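Local coordinates for protein alpha-fucosidase GH29 (Fusarium graminearum, PDB 4PSR) that hydrolyses alpha-L-fucosides as a retaining-family GH29 glycosidase, probably releasing alpha-1,6-linked fucose from the reducing-end N-acetylglucosamine of glycoprotein glycans, at residues V440-L451 against V486-V497; W11-A20 against G277-D285. All coordinates share one frame; numbering follows the deposited sequence. Where two conformers were deposited one is given.

Interaction 1. Residues V440-L451 against V486-V497; sequences VDLESLKSVELL and VLKLTFDGGIPV
Leu445 to Leu451 and Val486 to Phe491 pair as neighbours in the six-stranded antiparallel sheet of the C-terminal beta domain, strand 445-451 lying between 485-491 and 458-460. A classic beta bulge interrupts them where Lys446 and Ser447 both face Thr490. Backbone bonds define the register: Lys446 N gives a 2.8 Å bond to Thr490 O, Ser447 N reaches the same oxygen only weakly, and beyond the bulge Glu449 and Lys488 form a regular hydrogen-bonded pair.

Apolar contacts fill the face carrying Leu445, Val448, Leu450, Leu487, Leu489 and Phe491, where branched and aromatic groups suit a buried layer that Trp464 helps cover. With CG trans to the backbone N (chi1 -179°), Leu445 carries CD1 over the Phe491 face, a CH-pi contact 3.9 Å from the ring centroid; Pro496 CD covers the opposite face and Leu442 CD2 meets the edge in plane.

Polar groups suit the other, wetter face. In one of two conformers of Asp492, its OD1 forms a salt bridge with Lys446 NZ. One water joins Ser447 OG, Thr490 OG1, Glu449 OE1 and Lys488 O. Lys488 NZ, salt-bridged to Glu371, also holds a second water at 2.8 Å, which bridges it to Glu449 OE1.

Interaction 2. Residues W11-A20 against G277-D285; sequences WESTDKHNAA and GFRNTSAVD. With NA (sodium ion), chain J; NAG (2-acetamido-2-deoxy-beta-D-glucopyranose), chain C.
Trp11 and Arg279 make a flat cation-pi stack beside a sodium site, where the N-terminal helix 11-14 and its following turn meet the loop leading into barrel strand 284-287 of the TIM-barrel domain. In the arginine conformer described, one of two, the guanidinium lies over one face of the indole with the planes 17° apart, and Arg279 CZ sits 3.8 Å from the centroid of the five-membered ring. Chi1 (-53°) brings Arg279 CG over the CE3-CZ3 rim of the six-membered ring, 3.5 Å from Trp11 CE3; a bend at chi2 then turns the rest of the chain back across the five-membered ring. A broad indole suits this place because it offers a face to the cation while its NE1 bonds to Glu246; the far rim of the ring abuts Gly277 O.

Asp15 and Thr281 cross obliquely. Thr281 OG1 donates to Asp15 OD1 over 2.6 Å, from above the carboxylate plane, tying together two residues whose backbone carbonyls bind the metal. The sodium ion takes Asp15 O, His17 O and Thr281 O, the last at 2.3 Å, and three waters complete six ligands. Asn280, its CB directed away from 11-20, is bonded through ND2 to NAG C1.

Small residues suit the tight crossing beyond, where Ala19 packs against the Ser282 backbone and Val284 CG2. His17, its ring stacked on Phe257, lies with CG anti to the backbone N (chi1 178°), turning its edge to Ser282: ND1 donates in the ring plane to a lone pair of Ser282 O at 3.2 Å.

Overall arrangement
Interaction 2 belongs to the catalytic barrel and interaction 1 to the C-terminal beta domain; their centres lie 36 Å apart and their nearest atoms about 20 Å, so they do not touch. In sequence, the pairing of 11-20 with 277-285 is complete before 440-451 begins. The barrel contact fixes the N-terminal segment against the loop between strands 268-272 and 284-287, and Lys272, at the end of the former, is among the residues around the bound fucose. Segment 277-285 also carries Asn280, which bears an N-linked glycan. In interaction 1, Lys488 reaches Glu371 and Val486 packs on Ala372, both just after helix 353-369, which probably helps join the sheet to the barrel.

Interaction 1. Residues V440-L451 against V486-V497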
loop_
_atom_site.group_PDB
_atom_site.type_symbol
_atom_site.label_atom_id
_atom_site.label_comp_id
_atom_site.label_asym_id
_atom_site.label_seq_id
_atom_site.Cartn_x
_atom_site.Cartn_y
_atom_site.Cartn_z
ATOM N N VAL A 440 -5.670 -15.332 -28.909
ATOM C CA VAL A 440 -6.923 -14.773 -28.436
ATOM C C VAL A 440 -7.953 -14.676 -29.571
ATOM O O VAL A 440 -7.662 -14.133 -30.634
ATOM C CB VAL A 440 -6.637 -13.379 -27.808
ATOM C CG1 VAL A 440 -7.842 -12.473 -27.829
ATOM C CG2 VAL A 440 -6.124 -13.551 -26.372
ATOM N N ASP A 441 -9.148 -15.218 -29.336
ATOM C CA ASP A 441 -10.254 -15.120 -30.292
ATOM C C ASP A 441 -11.116 -13.942 -29.889
ATOM O O ASP A 441 -11.666 -13.916 -28.792
ATOM C CB ASP A 441 -11.087 -16.406 -30.294
ATOM C CG ASP A 441 -12.058 -16.490 -31.476
ATOM O OD1 ASP A 441 -12.634 -15.451 -31.891
ATOM O OD2 ASP A 441 -12.248 -17.614 -31.986
ATOM N N LEU A 442 -11.222 -12.957 -30.775
ATOM C CA LEU A 442 -11.984 -11.751 -30.490
ATOM C C LEU A 442 -13.425 -11.756 -31.023
ATOM O O LEU A 442 -14.075 -10.712 -31.070
ATOM C CB LEU A 442 -11.244 -10.511 -31.001
ATOM C CG LEU A 442 -9.938 -10.147 -30.276
ATOM C CD1 LEU A 442 -9.354 -8.898 -30.923
ATOM C CD2 LEU A 442 -10.153 -9.896 -28.779
ATOM N N GLU A 443 -13.926 -12.942 -31.369
ATOM C CA GLU A 443 -15.308 -13.063 -31.841
ATOM C C GLU A 443 -16.266 -12.476 -30.811
ATOM O O GLU A 443 -17.272 -11.882 -31.153
ATOM C CB GLU A 443 -15.680 -14.527 -32.115
ATOM C CG GLU A 443 -15.720 -15.405 -30.869
ATOM C CD GLU A 443 -16.007 -16.864 -31.178
ATOM O OE1 GLU A 443 -16.513 -17.157 -32.285
ATOM O OE2 GLU A 443 -15.725 -17.718 -30.311
ATOM N N SER A 444 -15.914 -12.618 -29.533
ATOM C CA SER A 444 -16.794 -12.182 -28.458
ATOM C C SER A 444 -16.610 -10.720 -28.050
ATOM O O SER A 444 -17.294 -10.249 -27.144
ATOM C CB SER A 444 -16.600 -13.055 -27.221
ATOM O OG SER A 444 -15.357 -12.781 -26.605
ATOM N N LEU A 445 -15.699 -10.006 -28.709
ATOM C CA LEU A 445 -15.545 -8.578 -28.429
ATOM C C LEU A 445 -16.685 -7.721 -29.000
ATOM O O LEU A 445 -16.721 -7.431 -30.192
ATOM C CB LEU A 445 -14.183 -8.064 -28.915
ATOM C CG LEU A 445 -13.911 -6.579 -28.640
ATOM C CD1 LEU A 445 -13.966 -6.258 -27.153
ATOM C CD2 LEU A 445 -12.566 -6.201 -29.218
ATOM N N LYS A 446 -17.562 -7.264 -28.112
ATOM C CA LYS A 446 -18.807 -6.588 -28.479
ATOM C C LYS A 446 -18.718 -5.097 -28.681
ATOM O O LYS A 446 -19.444 -4.531 -29.499
ATOM C CB LYS A 446 -19.819 -6.728 -27.363
ATOM C CG LYS A 446 -20.491 -8.055 -27.242
ATOM C CD LYS A 446 -21.892 -7.854 -26.699
ATOM C CE LYS A 446 -21.998 -6.821 -25.549
ATOM N NZ LYS A 446 -22.748 -7.391 -24.408
ATOM N N SER A 447 -17.914 -4.431 -27.856
ATOM C CA SER A 447 -17.792 -2.995 -27.940
ATOM C C SER A 447 -16.444 -2.570 -27.384
ATOM O O SER A 447 -15.894 -3.218 -26.485
ATOM C CB SER A 447 -18.918 -2.279 -27.186
ATOM O OG SER A 447 -18.979 -2.651 -25.823
ATOM N N VAL A 448 -15.917 -1.498 -27.954
ATOM C CA VAL A 448 -14.702 -0.847 -27.488
ATOM C C VAL A 448 -15.073 0.627 -27.369
ATOM O O VAL A 448 -15.531 1.238 -28.336
ATOM C CB VAL A 448 -13.544 -1.029 -28.502
ATOM C CG1 VAL A 448 -12.283 -0.288 -28.020
ATOM C CG2 VAL A 448 -13.280 -2.510 -28.778
ATOM N N GLU A 449 -14.890 1.215 -26.194
ATOM C CA GLU A 449 -15.334 2.569 -25.912
ATOM C C GLU A 449 -14.239 3.322 -25.173
ATOM O O GLU A 449 -13.532 2.749 -24.341
ATOM C CB GLU A 449 -16.570 2.563 -25.021
ATOM C CG GLU A 449 -17.745 1.749 -25.565
ATOM C CD GLU A 449 -18.847 1.610 -24.541
ATOM O OE1 GLU A 449 -18.669 0.868 -23.542
ATOM O OE2 GLU A 449 -19.898 2.252 -24.730
ATOM N N LEU A 450 -14.092 4.593 -25.482
ATOM C CA LEU A 450 -13.229 5.504 -24.734
ATOM C C LEU A 450 -14.021 6.247 -23.677
ATOM O O LEU A 450 -15.050 6.878 -23.969
ATOM C CB LEU A 450 -12.580 6.526 -25.667
ATOM C CG LEU A 450 -11.457 7.389 -25.076
ATOM C CD1 LEU A 450 -10.241 6.540 -24.715
ATOM C CD2 LEU A 450 -11.035 8.492 -26.051
ATOM N N LEU A 451 -13.573 6.209 -22.426
ATOM C CA LEU A 451 -14.239 6.943 -21.373
ATOM C C LEU A 451 -14.054 8.432 -21.624
ATOM O O LEU A 451 -12.969 8.882 -21.971
ATOM C CB LEU A 451 -13.690 6.543 -19.998
ATOM C CG LEU A 451 -14.398 5.367 -19.349
ATOM C CD1 LEU A 451 -14.193 4.114 -20.154
ATOM C CD2 LEU A 451 -13.899 5.195 -17.929
ATOM N N VAL A 486 -8.682 5.958 -20.725
ATOM C CA VAL A 486 -9.213 4.630 -20.478
ATOM C C VAL A 486 -10.083 4.106 -21.606
ATOM O O VAL A 486 -11.096 4.726 -21.965
ATOM C CB VAL A 486 -10.047 4.583 -19.158
ATOM C CG1 VAL A 486 -10.520 3.175 -18.853
ATOM C CG2 VAL A 486 -9.273 5.129 -17.966
ATOM N N LEU A 487 -9.721 2.941 -22.109
ATOM C CA LEU A 487 -10.563 2.166 -23.026
ATOM C C LEU A 487 -11.310 1.087 -22.251
ATOM O O LEU A 487 -10.764 0.453 -21.337
ATOM C CB LEU A 487 -9.722 1.520 -24.116
ATOM C CG LEU A 487 -9.068 2.478 -25.114
ATOM C CD1 LEU A 487 -7.934 1.825 -25.847
ATOM C CD2 LEU A 487 -10.110 3.007 -26.121
ATOM N N LYS A 488 -12.561 0.853 -22.644
ATOM C CA LYS A 488 -13.416 -0.149 -22.004
ATOM C C LYS A 488 -13.805 -1.161 -23.051
ATOM O O LYS A 488 -14.451 -0.791 -24.054
ATOM C CB LYS A 488 -14.654 0.512 -21.395
ATOM C CG LYS A 488 -15.678 -0.431 -20.804
ATOM C CD LYS A 488 -16.849 0.344 -20.230
ATOM C CE LYS A 488 -17.860 -0.558 -19.571
ATOM N NZ LYS A 488 -18.982 0.227 -19.006
ATOM N N LEU A 489 -13.421 -2.411 -22.854
ATOM C CA LEU A 489 -13.667 -3.492 -23.818
ATOM C C LEU A 489 -14.653 -4.464 -23.207
ATOM O O LEU A 489 -14.389 -5.066 -22.186
ATOM C CB LEU A 489 -12.372 -4.226 -24.177
ATOM C CG LEU A 489 -11.373 -3.585 -25.157
ATOM C CD1 LEU A 489 -10.845 -2.280 -24.626
ATOM C CD2 LEU A 489 -10.219 -4.507 -25.412
ATOM N N THR A 490 -15.821 -4.600 -23.827
ATOM C CA THR A 490 -16.862 -5.487 -23.321
ATOM C C THR A 490 -16.941 -6.741 -24.168
ATOM O O THR A 490 -16.992 -6.668 -25.405
ATOM C CB THR A 490 -18.215 -4.780 -23.303
ATOM O OG1 THR A 490 -18.155 -3.585 -22.505
ATOM C CG2 THR A 490 -19.295 -5.717 -22.747
ATOM N N PHE A 491 -16.944 -7.881 -23.499
ATOM C CA PHE A 491 -16.956 -9.166 -24.155
ATOM C C PHE A 491 -18.257 -9.885 -23.813
ATOM O O PHE A 491 -18.832 -9.677 -22.744
ATOM C CB PHE A 491 -15.776 -10.015 -23.685
ATOM C CG PHE A 491 -14.441 -9.508 -24.128
ATOM C CD1 PHE A 491 -13.888 -9.935 -25.317
ATOM C CD2 PHE A 491 -13.722 -8.600 -23.347
ATOM C CE1 PHE A 491 -12.637 -9.477 -25.732
ATOM C CE2 PHE A 491 -12.480 -8.157 -23.752
ATOM C CZ PHE A 491 -11.939 -8.576 -24.942
ATOM N N ASP A 492 -18.778 -10.684 -24.743
ATOM C CA ASP A 492 -19.865 -11.590 -24.380
ATOM C C ASP A 492 -19.271 -12.808 -23.750
ATOM O O ASP A 492 -18.338 -13.418 -24.292
ATOM C CB ASP A 492 -20.681 -12.052 -25.574
ATOM C CG ASP A 492 -21.843 -11.061 -25.921
ATOM O OD1 ASP A 492 -22.442 -10.537 -24.951
ATOM O OD2 ASP A 492 -22.119 -10.852 -27.102
ATOM N N GLY A 493 -19.798 -13.152 -22.588
ATOM C CA GLY A 493 -19.423 -14.369 -21.888
ATOM C C GLY A 493 -18.005 -14.534 -21.344
ATOM O O GLY A 493 -17.561 -15.660 -21.105
ATOM N N GLY A 494 -17.281 -13.436 -21.163
ATOM C CA GLY A 494 -16.033 -13.473 -20.422
ATOM C C GLY A 494 -14.818 -13.049 -21.220
ATOM O O GLY A 494 -14.739 -13.277 -22.428
ATOM N N ILE A 495 -13.856 -12.428 -20.543
ATOM C CA ILE A 495 -12.643 -12.003 -21.211
ATOM C C ILE A 495 -11.817 -13.219 -21.635
ATOM O O ILE A 495 -11.614 -14.151 -20.843
ATOM C CB ILE A 495 -11.776 -11.111 -20.264
ATOM C CG1 ILE A 495 -12.573 -9.898 -19.797
ATOM C CG2 ILE A 495 -10.496 -10.661 -20.952
ATOM C CD1 ILE A 495 -12.023 -9.237 -18.489
ATOM N N PRO A 496 -11.295 -13.221 -22.869
ATOM C CA PRO A 496 -10.438 -14.324 -23.324
ATOM C C PRO A 496 -9.161 -14.474 -22.489
ATOM O O PRO A 496 -8.666 -13.477 -21.938
ATOM C CB PRO A 496 -10.060 -13.912 -24.755
ATOM C CG PRO A 496 -11.079 -12.959 -25.167
ATOM C CD PRO A 496 -11.571 -12.256 -23.944
ATOM N N VAL A 497 -8.646 -15.700 -22.404
ATOM C CA VAL A 497 -7.418 -15.980 -21.665
ATOM C C VAL A 497 -6.216 -15.881 -22.596
ATOM O O VAL A 497 -6.023 -16.725 -23.489
ATOM C CB VAL A 497 -7.458 -17.355 -21.011
ATOM C CG1 VAL A 497 -6.164 -17.624 -20.214
ATOM C CG2 VAL A 497 -8.680 -17.444 -20.100
HETATM O O HOH W 1 -14.751 -14.783 -24.799
HETATM O O HOH W 2 -17.230 -1.346 -24.055
HETATM O O HOH W 3 -20.288 0.885 -21.418
HETATM O O HOH W 4 -10.137 8.484 -21.677
#

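Interaction 2. Residues W11-A20 against G277-D285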
loop_
_atom_site.group_PDB
_atom_site.type_symbol
_atom_site.label_atom_id
_atom_site.label_comp_id
_atom_site.label_asym_id
_atom_site.label_seq_id
_atom_site.Cartn_x
_atom_site.Cartn_y
_atom_site.Cartn_z
ATOM N N TRP A 11 -1.513 -18.889 16.146
ATOM C CA TRP A 11 -1.435 -18.676 14.696
ATOM C C TRP A 11 -2.590 -19.381 14.001
ATOM O O TRP A 11 -3.222 -18.837 13.103
ATOM C CB TRP A 11 -0.094 -19.141 14.134
ATOM C CG TRP A 11 1.042 -18.314 14.626
ATOM C CD1 TRP A 11 2.087 -18.728 15.415
ATOM C CD2 TRP A 11 1.243 -16.911 14.413
ATOM N NE1 TRP A 11 2.924 -17.670 15.694
ATOM C CE2 TRP A 11 2.428 -16.545 15.085
ATOM C CE3 TRP A 11 0.545 -15.933 13.703
ATOM C CZ2 TRP A 11 2.915 -15.243 15.089
ATOM C CZ3 TRP A 11 1.033 -14.646 13.711
ATOM C CH2 TRP A 11 2.205 -14.311 14.390
ATOM N N GLU A 12 -2.921 -20.581 14.452
ATOM C CA GLU A 12 -3.913 -21.363 13.774
ATOM C C GLU A 12 -5.314 -20.734 13.901
ATOM O O GLU A 12 -6.095 -20.745 12.952
ATOM C CB GLU A 12 -3.825 -22.812 14.285
ATOM C CG GLU A 12 -3.857 -22.962 15.838
ATOM C CD GLU A 12 -2.485 -22.900 16.584
ATOM O OE1 GLU A 12 -1.433 -22.386 16.077
ATOM O OE2 GLU A 12 -2.479 -23.378 17.746
ATOM N N SER A 13 -5.610 -20.133 15.051
ATOM C CA SER A 13 -6.896 -19.459 15.251
ATOM C C SER A 13 -6.994 -18.156 14.422
ATOM O O SER A 13 -7.965 -17.937 13.704
ATOM C CB SER A 13 -7.082 -19.108 16.730
ATOM O OG SER A 13 -8.327 -18.459 16.939
ATOM N N THR A 14 -5.954 -17.333 14.530
ATOM C CA THR A 14 -5.953 -16.033 13.851
ATOM C C THR A 14 -5.841 -16.183 12.332
ATOM O O THR A 14 -6.302 -15.303 11.612
ATOM C CB THR A 14 -4.881 -15.088 14.412
ATOM O OG1 THR A 14 -3.584 -15.670 14.305
ATOM C CG2 THR A 14 -5.148 -14.723 15.883
ATOM N N ASP A 15 -5.294 -17.301 11.837
ATOM C CA ASP A 15 -5.192 -17.560 10.395
ATOM C C ASP A 15 -6.568 -17.506 9.748
ATOM O O ASP A 15 -6.700 -17.188 8.551
ATOM C CB ASP A 15 -4.607 -18.964 10.098
ATOM C CG ASP A 15 -3.080 -19.048 10.224
ATOM O OD1 ASP A 15 -2.343 -18.034 10.272
ATOM O OD2 ASP A 15 -2.581 -20.199 10.264
ATOM N N LYS A 16 -7.611 -17.846 10.495
ATOM C CA LYS A 16 -8.942 -17.905 9.912
ATOM C C LYS A 16 -9.553 -16.526 9.585
ATOM O O LYS A 16 -10.558 -16.430 8.887
ATOM C CB LYS A 16 -9.882 -18.712 10.808
ATOM C CG LYS A 16 -9.409 -20.162 10.976
ATOM C CD LYS A 16 -10.459 -21.053 11.637
ATOM C CE LYS A 16 -11.583 -21.427 10.673
ATOM N NZ LYS A 16 -11.107 -22.218 9.498
ATOM N N HIS A 17 -8.960 -15.463 10.117
ATOM C CA HIS A 17 -9.402 -14.119 9.776
ATOM C C HIS A 17 -9.175 -13.853 8.296
ATOM O O HIS A 17 -8.128 -14.199 7.760
ATOM C CB HIS A 17 -8.646 -13.103 10.614
ATOM C CG HIS A 17 -9.011 -11.681 10.300
ATOM N ND1 HIS A 17 -8.188 -10.836 9.577
ATOM C CD2 HIS A 17 -10.114 -10.975 10.618
ATOM C CE1 HIS A 17 -8.796 -9.664 9.453
ATOM N NE2 HIS A 17 -9.962 -9.724 10.070
ATOM N N ASN A 18 -10.159 -13.238 7.652
ATOM C CA ASN A 18 -10.079 -12.925 6.218
ATOM C C ASN A 18 -9.193 -11.692 6.050
ATOM O O ASN A 18 -9.564 -10.592 6.468
ATOM C CB ASN A 18 -11.480 -12.700 5.635
ATOM C CG ASN A 18 -11.474 -12.568 4.134
ATOM O OD1 ASN A 18 -10.686 -13.198 3.440
ATOM N ND2 ASN A 18 -12.404 -11.770 3.625
ATOM N N ALA A 19 -8.023 -11.876 5.455
ATOM C CA ALA A 19 -7.008 -10.831 5.454
ATOM C C ALA A 19 -7.434 -9.552 4.734
ATOM O O ALA A 19 -7.218 -8.455 5.228
ATOM C CB ALA A 19 -5.730 -11.363 4.846
ATOM N N ALA A 20 -7.999 -9.733 3.559
ATOM C CA ALA A 20 -8.312 -8.619 2.645
ATOM C C ALA A 20 -9.775 -8.726 2.254
ATOM O O ALA A 20 -10.118 -9.389 1.260
ATOM C CB ALA A 20 -7.408 -8.677 1.423
ATOM N N GLY A 277 6.734 -10.956 11.354
ATOM C CA GLY A 277 5.992 -10.867 12.597
ATOM C C GLY A 277 4.541 -11.290 12.565
ATOM O O GLY A 277 4.002 -11.736 13.580
ATOM N N PHE A 278 3.878 -11.095 11.419
ATOM C CA PHE A 278 2.534 -11.598 11.205
ATOM C C PHE A 278 2.580 -12.592 10.029
ATOM O O PHE A 278 3.637 -12.740 9.384
ATOM C CB PHE A 278 1.530 -10.464 10.847
ATOM C CG PHE A 278 1.253 -9.444 11.945
ATOM C CD1 PHE A 278 1.568 -9.667 13.276
ATOM C CD2 PHE A 278 0.633 -8.239 11.604
ATOM C CE1 PHE A 278 1.270 -8.708 14.242
ATOM C CE2 PHE A 278 0.326 -7.291 12.548
ATOM C CZ PHE A 278 0.648 -7.521 13.881
ATOM N N ARG A 279 1.443 -13.212 9.743
ATOM C CA ARG A 279 1.314 -14.169 8.643
ATOM C C ARG A 279 0.426 -13.565 7.543
ATOM O O ARG A 279 -0.460 -12.746 7.814
ATOM C CB ARG A 279 0.710 -15.491 9.153
ATOM C CG ARG A 279 1.435 -16.120 10.351
ATOM C CD ARG A 279 2.640 -16.934 9.929
ATOM N NE ARG A 279 3.386 -17.472 11.068
ATOM C CZ ARG A 279 3.186 -18.667 11.618
ATOM N NH1 ARG A 279 3.937 -19.052 12.636
ATOM N NH2 ARG A 279 2.243 -19.482 11.168
ATOM N N ASN A 280 0.655 -13.980 6.300
ATOM C CA ASN A 280 -0.119 -13.512 5.155
ATOM C C ASN A 280 -1.422 -14.282 5.007
ATOM O O ASN A 280 -2.185 -14.018 4.071
ATOM C CB ASN A 280 0.748 -13.559 3.894
ATOM C CG ASN A 280 1.239 -14.940 3.568
ATOM O OD1 ASN A 280 0.546 -15.905 3.741
ATOM N ND2 ASN A 280 2.458 -15.018 3.072
ATOM N N THR A 281 -1.710 -15.200 5.933
ATOM C CA THR A 281 -3.034 -15.792 6.056
ATOM C C THR A 281 -4.082 -14.821 6.603
ATOM O O THR A 281 -5.254 -14.895 6.216
ATOM C CB THR A 281 -2.964 -16.956 7.033
ATOM O OG1 THR A 281 -2.298 -16.476 8.191
ATOM C CG2 THR A 281 -2.174 -18.095 6.438
ATOM N N SER A 282 -3.656 -13.891 7.472
ATOM C CA SER A 282 -4.618 -13.067 8.189
ATOM C C SER A 282 -4.300 -11.576 8.163
ATOM O O SER A 282 -5.160 -10.764 8.519
ATOM C CB SER A 282 -4.768 -13.566 9.639
ATOM O OG SER A 282 -3.569 -13.471 10.312
ATOM N N ALA A 283 -3.086 -11.225 7.767
ATOM C CA ALA A 283 -2.635 -9.831 7.668
ATOM C C ALA A 283 -2.202 -9.564 6.240
ATOM O O ALA A 283 -1.806 -10.488 5.520
ATOM C CB ALA A 283 -1.486 -9.570 8.634
ATOM N N VAL A 284 -2.296 -8.313 5.809
ATOM C CA VAL A 284 -1.969 -7.908 4.452
ATOM C C VAL A 284 -0.529 -7.436 4.368
ATOM O O VAL A 284 -0.103 -6.578 5.147
ATOM C CB VAL A 284 -2.947 -6.793 3.976
ATOM C CG1 VAL A 284 -2.574 -6.312 2.580
ATOM C CG2 VAL A 284 -4.360 -7.321 4.000
ATOM N N ASP A 285 0.233 -7.991 3.431
ATOM C CA ASP A 285 1.625 -7.586 3.210
ATOM C C ASP A 285 1.689 -6.182 2.637
ATOM O O ASP A 285 0.982 -5.865 1.658
ATOM C CB ASP A 285 2.329 -8.513 2.186
ATOM C CG ASP A 285 2.627 -9.905 2.701
ATOM O OD1 ASP A 285 2.054 -10.346 3.709
ATOM O OD2 ASP A 285 3.412 -10.575 1.988
HETATM NA NA NA J . -7.230 -16.027 6.494
HETATM C C1 NAG C . 3.108 -16.301 2.680
HETATM C C2 NAG C . 4.003 -16.196 1.473
HETATM C C3 NAG C . 4.577 -17.573 1.154
HETATM C C4 NAG C . 5.257 -18.168 2.386
HETATM C C5 NAG C . 4.321 -18.107 3.592
HETATM C C6 NAG C . 4.971 -18.550 4.884
HETATM C C7 NAG C . 3.743 -14.595 -0.369
HETATM C C8 NAG C . 2.874 -14.137 -1.490
HETATM N N2 NAG C . 3.292 -15.641 0.330
HETATM O O3 NAG C . 5.511 -17.438 0.092
HETATM O O4 NAG C . 5.558 -19.548 2.181
HETATM O O5 NAG C . 3.866 -16.759 3.790
HETATM O O6 NAG C . 6.004 -17.653 5.258
HETATM O O7 NAG C . 4.802 -14.036 -0.103
HETATM O O HOH W 5 -9.460 -16.842 6.238
HETATM O O HOH W 6 -6.276 -8.244 7.873
HETATM O O HOH W 7 -7.393 -14.684 4.403
HETATM O O HOH W 8 -6.347 -18.018 5.374
#